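Local structure of protein phosphatase 2C (Toxoplasma gondii, 3D8K) at residues V50-D55 / A107-V112; I168-L173 / D253-F258. The protein probably removes phosphate from phosphoserine and phosphothreonine residues of other proteins as a manganese-dependent PP2C-family phosphatase. All coordinates share one frame; numbering follows the deposited sequence.

Contact 1 of 2, residues V50-D55 / A107-V112; sequences VHAMFD and ALIIFV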
loop_
_atom_site.group_PDB
_atom_site.type_symbol
_atom_site.label_atom_id
_atom_site.label_comp_id
_atom_site.label_asym_id
_atom_site.label_seq_id
_atom_site.Cartn_x
_atom_site.Cartn_y
_atom_site.Cartn_z
ATOM N N VAL C 50 16.385 -10.509 11.371
ATOM C CA VAL C 50 16.701 -11.433 12.432
ATOM C C VAL C 50 17.217 -12.739 11.887
ATOM O O VAL C 50 16.924 -13.115 10.766
ATOM C CB VAL C 50 15.461 -11.735 13.286
ATOM C CG1 VAL C 50 15.875 -12.475 14.560
ATOM C CG2 VAL C 50 14.733 -10.450 13.605
ATOM N N HIS C 51 17.983 -13.439 12.701
ATOM C CA HIS C 51 18.527 -14.731 12.319
ATOM C C HIS C 51 18.588 -15.491 13.621
ATOM O O HIS C 51 19.094 -14.973 14.611
ATOM C CB HIS C 51 19.931 -14.569 11.737
ATOM C CG HIS C 51 20.002 -13.569 10.630
ATOM N ND1 HIS C 51 19.656 -13.873 9.330
ATOM C CD2 HIS C 51 20.293 -12.246 10.648
ATOM C CE1 HIS C 51 19.726 -12.776 8.596
ATOM N NE2 HIS C 51 20.110 -11.777 9.371
ATOM N N ALA C 52 18.070 -16.707 13.636
ATOM C CA ALA C 52 18.088 -17.466 14.869
ATOM C C ALA C 52 18.538 -18.900 14.688
ATOM O O ALA C 52 18.509 -19.449 13.592
ATOM C CB ALA C 52 16.720 -17.415 15.518
HETATM N N MSE C 53 18.946 -19.513 15.786
HETATM C CA MSE C 53 19.426 -20.885 15.728
HETATM C C MSE C 53 19.047 -21.650 16.990
HETATM O O MSE C 53 19.326 -21.214 18.111
HETATM C CB MSE C 53 20.929 -20.863 15.553
HETATM C CG MSE C 53 21.460 -22.127 15.018
HETATM SE SE MSE C 53 23.158 -21.707 14.210
HETATM C CE MSE C 53 22.587 -21.828 12.328
ATOM N N PHE C 54 18.410 -22.794 16.810
ATOM C CA PHE C 54 17.991 -23.586 17.944
ATOM C C PHE C 54 18.566 -24.990 17.868
ATOM O O PHE C 54 18.233 -25.765 16.985
ATOM C CB PHE C 54 16.466 -23.605 17.981
ATOM C CG PHE C 54 15.865 -22.245 18.153
ATOM C CD1 PHE C 54 15.874 -21.626 19.400
ATOM C CD2 PHE C 54 15.329 -21.558 17.065
ATOM C CE1 PHE C 54 15.358 -20.344 19.563
ATOM C CE2 PHE C 54 14.813 -20.279 17.209
ATOM C CZ PHE C 54 14.824 -19.668 18.457
ATOM N N ASP C 55 19.457 -25.307 18.790
ATOM C CA ASP C 55 20.061 -26.629 18.816
ATOM C C ASP C 55 19.513 -27.392 20.019
ATOM O O ASP C 55 19.851 -27.093 21.166
ATOM C CB ASP C 55 21.590 -26.504 18.886
ATOM C CG ASP C 55 22.280 -27.845 18.860
ATOM O OD1 ASP C 55 21.817 -28.726 18.101
ATOM O OD2 ASP C 55 23.282 -28.018 19.589
ATOM N N ALA C 107 19.927 -21.717 22.271
ATOM C CA ALA C 107 19.472 -20.677 21.392
ATOM C C ALA C 107 20.546 -19.650 21.107
ATOM O O ALA C 107 21.442 -19.401 21.918
ATOM C CB ALA C 107 18.270 -19.997 21.995
ATOM N N LEU C 108 20.435 -19.056 19.931
ATOM C CA LEU C 108 21.345 -18.020 19.498
ATOM C C LEU C 108 20.523 -17.135 18.577
ATOM O O LEU C 108 20.032 -17.585 17.536
ATOM C CB LEU C 108 22.514 -18.623 18.741
ATOM C CG LEU C 108 23.768 -17.752 18.722
ATOM C CD1 LEU C 108 24.720 -18.330 17.682
ATOM C CD2 LEU C 108 23.440 -16.303 18.385
ATOM N N ILE C 109 20.341 -15.885 18.974
ATOM C CA ILE C 109 19.566 -14.966 18.163
ATOM C C ILE C 109 20.382 -13.761 17.745
ATOM O O ILE C 109 21.061 -13.150 18.557
ATOM C CB ILE C 109 18.324 -14.485 18.909
ATOM C CG1 ILE C 109 17.532 -15.692 19.425
ATOM C CG2 ILE C 109 17.489 -13.628 17.983
ATOM C CD1 ILE C 109 16.181 -15.353 20.028
ATOM N N ILE C 110 20.317 -13.429 16.464
ATOM C CA ILE C 110 21.050 -12.291 15.963
ATOM C C ILE C 110 20.138 -11.232 15.362
ATOM O O ILE C 110 19.365 -11.510 14.458
ATOM C CB ILE C 110 22.064 -12.724 14.897
ATOM C CG1 ILE C 110 22.911 -13.878 15.423
ATOM C CG2 ILE C 110 22.961 -11.570 14.551
ATOM C CD1 ILE C 110 23.755 -14.543 14.365
ATOM N N PHE C 111 20.231 -10.018 15.886
ATOM C CA PHE C 111 19.464 -8.893 15.379
ATOM C C PHE C 111 20.459 -8.053 14.598
ATOM O O PHE C 111 21.525 -7.698 15.118
ATOM C CB PHE C 111 18.914 -8.060 16.527
ATOM C CG PHE C 111 17.969 -8.803 17.399
ATOM C CD1 PHE C 111 16.597 -8.599 17.292
ATOM C CD2 PHE C 111 18.440 -9.737 18.315
ATOM C CE1 PHE C 111 15.701 -9.315 18.084
ATOM C CE2 PHE C 111 17.562 -10.453 19.107
ATOM C CZ PHE C 111 16.187 -10.241 18.993
ATOM N N VAL C 112 20.135 -7.739 13.348
ATOM C CA VAL C 112 21.040 -6.923 12.557
ATOM C C VAL C 112 20.356 -5.686 11.968
ATOM O O VAL C 112 19.454 -5.791 11.131
ATOM C CB VAL C 112 21.679 -7.772 11.459
ATOM C CG1 VAL C 112 22.688 -6.943 10.672
ATOM C CG2 VAL C 112 22.355 -8.973 12.097
#
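V50 and I109 lie side by side on one face of the sheet, pointing the same way, with V50 CG1 4.0 Å from I109 CG2. They touch diagonally, because V50 stands opposite F111 and I109 opposite A52. With CG1 anti to its backbone N (chi1 -168°), V50 presents that methyl to the neighbouring strand. Further along the same face, F54 brings the CE1 corner of its ring to within 3.8 Å of A107 CB. An alanine suits this place, its single methyl meeting a large ring. F54 also packs on A63, L66 and A67 of helix 61-74, and V50 on M71, so V50 and F54 carry this part of the sheet against that helix.

The reverse face carries H51, M53, L108 and I110. V112 CG2 comes to the edge of the H51 ring, near its plane, 4.1 Å from CD2. The two ring nitrogens are engaged elsewhere: ND1 bonds to V38 O, and NE2 to R321 NH1, a pairing consistent with a neutral imidazole protonated on ND1. Selenomethionine M53 meets L108 through the CB atoms, 4.2 Å apart, before its flexible chain leads away.

Backbone bonds fix this register at H51 and I110, where I110 N reaches H51 O at 2.7 Å and the N-H points at the oxygen at 168°; M53 N bonds to L108 O at 2.8 Å. Buried antiparallel strands with helices on one face and a second sheet, including F319, on the other are characteristic of the PP2C beta-sandwich.

Contact 2 of 2, residues I168-L173 / D253-F258; sequences IHVASL and DVTTFF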
loop_
_atom_site.group_PDB
_atom_site.type_symbol
_atom_site.label_atom_id
_atom_site.label_comp_id
_atom_site.label_asym_id
_atom_site.label_seq_id
_atom_site.Cartn_x
_atom_site.Cartn_y
_atom_site.Cartn_z
ATOM N N ILE C 168 24.960 -4.967 15.513
ATOM C CA ILE C 168 24.646 -6.349 15.786
ATOM C C ILE C 168 24.348 -6.625 17.243
ATOM O O ILE C 168 25.094 -6.238 18.135
ATOM C CB ILE C 168 25.788 -7.263 15.374
ATOM C CG1 ILE C 168 25.982 -7.194 13.858
ATOM C CG2 ILE C 168 25.504 -8.682 15.839
ATOM C CD1 ILE C 168 27.262 -7.856 13.384
ATOM N N HIS C 169 23.228 -7.296 17.467
ATOM C CA HIS C 169 22.818 -7.694 18.804
ATOM C C HIS C 169 22.808 -9.208 18.826
ATOM O O HIS C 169 22.171 -9.856 17.989
ATOM C CB HIS C 169 21.412 -7.207 19.138
ATOM C CG HIS C 169 21.356 -5.794 19.608
ATOM N ND1 HIS C 169 21.407 -4.719 18.747
ATOM C CD2 HIS C 169 21.251 -5.274 20.853
ATOM C CE1 HIS C 169 21.333 -3.599 19.440
ATOM N NE2 HIS C 169 21.239 -3.907 20.721
ATOM N N VAL C 170 23.527 -9.786 19.763
ATOM C CA VAL C 170 23.511 -11.218 19.836
ATOM C C VAL C 170 22.922 -11.640 21.162
ATOM O O VAL C 170 23.364 -11.199 22.214
ATOM C CB VAL C 170 24.913 -11.807 19.696
ATOM C CG1 VAL C 170 24.831 -13.335 19.801
ATOM C CG2 VAL C 170 25.518 -11.392 18.374
ATOM N N ALA C 171 21.901 -12.480 21.095
ATOM C CA ALA C 171 21.252 -13.009 22.287
ATOM C C ALA C 171 21.637 -14.471 22.328
ATOM O O ALA C 171 20.972 -15.289 21.711
ATOM C CB ALA C 171 19.741 -12.874 22.178
ATOM N N SER C 172 22.721 -14.793 23.030
ATOM C CA SER C 172 23.180 -16.179 23.124
ATOM C C SER C 172 22.753 -16.868 24.416
ATOM O O SER C 172 22.803 -16.289 25.499
ATOM C CB SER C 172 24.708 -16.264 22.995
ATOM O OG SER C 172 25.356 -16.043 24.242
ATOM N N LEU C 173 22.353 -18.127 24.278
ATOM C CA LEU C 173 21.910 -18.940 25.402
ATOM C C LEU C 173 22.198 -20.389 25.063
ATOM O O LEU C 173 21.364 -21.066 24.473
ATOM C CB LEU C 173 20.403 -18.764 25.622
ATOM C CG LEU C 173 19.804 -19.487 26.826
ATOM C CD1 LEU C 173 20.193 -18.756 28.109
ATOM C CD2 LEU C 173 18.307 -19.524 26.689
ATOM N N ASP C 253 22.767 -14.213 27.314
ATOM C CA ASP C 253 23.935 -13.346 27.363
ATOM C C ASP C 253 23.724 -12.458 26.143
ATOM O O ASP C 253 23.782 -12.928 25.019
ATOM C CB ASP C 253 25.203 -14.201 27.225
ATOM C CG ASP C 253 26.392 -13.422 26.685
ATOM O OD1 ASP C 253 26.615 -12.288 27.170
ATOM O OD2 ASP C 253 27.111 -13.951 25.790
ATOM N N VAL C 254 23.432 -11.185 26.369
ATOM C CA VAL C 254 23.198 -10.255 25.276
ATOM C C VAL C 254 24.365 -9.293 25.039
ATOM O O VAL C 254 24.696 -8.488 25.902
ATOM C CB VAL C 254 21.938 -9.416 25.533
ATOM C CG1 VAL C 254 21.675 -8.496 24.346
ATOM C CG2 VAL C 254 20.746 -10.329 25.776
ATOM N N THR C 255 24.969 -9.366 23.860
ATOM C CA THR C 255 26.092 -8.497 23.519
ATOM C C THR C 255 25.745 -7.624 22.319
ATOM O O THR C 255 24.828 -7.947 21.558
ATOM C CB THR C 255 27.350 -9.326 23.175
ATOM O OG1 THR C 255 27.038 -10.282 22.150
ATOM C CG2 THR C 255 27.861 -10.060 24.398
ATOM N N THR C 256 26.470 -6.518 22.150
ATOM C CA THR C 256 26.234 -5.621 21.019
ATOM C C THR C 256 27.558 -5.219 20.376
ATOM O O THR C 256 28.528 -4.942 21.075
ATOM C CB THR C 256 25.498 -4.347 21.450
ATOM O OG1 THR C 256 24.356 -4.696 22.235
ATOM C CG2 THR C 256 25.027 -3.574 20.233
ATOM N N PHE C 257 27.592 -5.205 19.045
ATOM C CA PHE C 257 28.785 -4.851 18.275
ATOM C C PHE C 257 28.372 -4.118 16.998
ATOM O O PHE C 257 27.231 -4.211 16.560
ATOM C CB PHE C 257 29.542 -6.097 17.803
ATOM C CG PHE C 257 30.094 -6.968 18.902
ATOM C CD1 PHE C 257 29.249 -7.643 19.782
ATOM C CD2 PHE C 257 31.472 -7.180 19.004
ATOM C CE1 PHE C 257 29.759 -8.510 20.734
ATOM C CE2 PHE C 257 31.986 -8.051 19.957
ATOM C CZ PHE C 257 31.127 -8.717 20.822
ATOM N N PHE C 258 29.302 -3.395 16.389
ATOM C CA PHE C 258 29.005 -2.734 15.127
ATOM C C PHE C 258 29.943 -3.361 14.111
ATOM O O PHE C 258 31.005 -3.855 14.468
ATOM C CB PHE C 258 29.243 -1.228 15.193
ATOM C CG PHE C 258 30.670 -0.853 15.354
ATOM C CD1 PHE C 258 31.333 -1.083 16.549
ATOM C CD2 PHE C 258 31.364 -0.281 14.302
ATOM C CE1 PHE C 258 32.670 -0.750 16.695
ATOM C CE2 PHE C 258 32.706 0.056 14.432
ATOM C CZ PHE C 258 33.363 -0.180 15.638
#
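Strands I168-L173 and D253-F258 run antiparallel, their axes 4.7 Å apart at 162°, and paired backbone bonds join I168 with F257, V170 with T255 and S172 with D253. At V170 and T255 both bonds, V170 N to T255 O and T255 N to V170 O, are 2.9 Å.

Between these pairs, on the face shared with A171 and V254, H169 and T256 extend side by side. T256 CG2 sits over one face of the imidazole, 3.9 Å from the ring centroid and 15° off the normal, offset toward the rim, a CH-pi contact. Its other branch, OG1, approaches the ring carbon H169 CD2 at 3.4 Å. Threonine suits a partly exposed strand position beside a histidine, since its methyl can lie over the ring while its hydroxyl suits a position that is only partly buried.

In the PP2C sandwich, 253-259 is an outermost strand of the six-stranded sheet, counted within this chain, and 165-173 lies between it and strand 106-115. T256 also has a backbone bond to I128 of the short strand 127-129.

The opposite face is more mixed. T255 OG1 lies 3.6 Å from V170 CB and is held by L189 O; it also lies in plane at the edge of the ring of F257, two residues on along its own strand. Near the end of the pairing, the S172 hydroxyl, placed between backbone N and carbonyl carbon (chi1 85°), gives D253 OD2 a weak hydrogen bond of 3.1 Å. S172 is small enough to lie against S190 as well, while A171, on the other face, packs on I85 and F89 of helix 82-97.

Contacts 1 and 2 belong to one sheet, their centres about 10 Å apart, and close in series along the chain. Strands 106-115 and 165-173 are neighbours, so the second strand of contact 1 adjoins the first of contact 2. Two probable hydrogen bonds join them: A107 N to L173 O at 2.7 Å and A171 N to I109 O at 2.8 Å. Apolar packing adds L108 CD2 against V170 CG1 at 3.6 Å, on the face that carries H51 in contact 1. The centre of contact 1 lies about 4 Å from the centre of the chain, that of contact 2 about 8 Å. Both contacts are framework of the sandwich on which PP2C phosphatases generally carry their metal site.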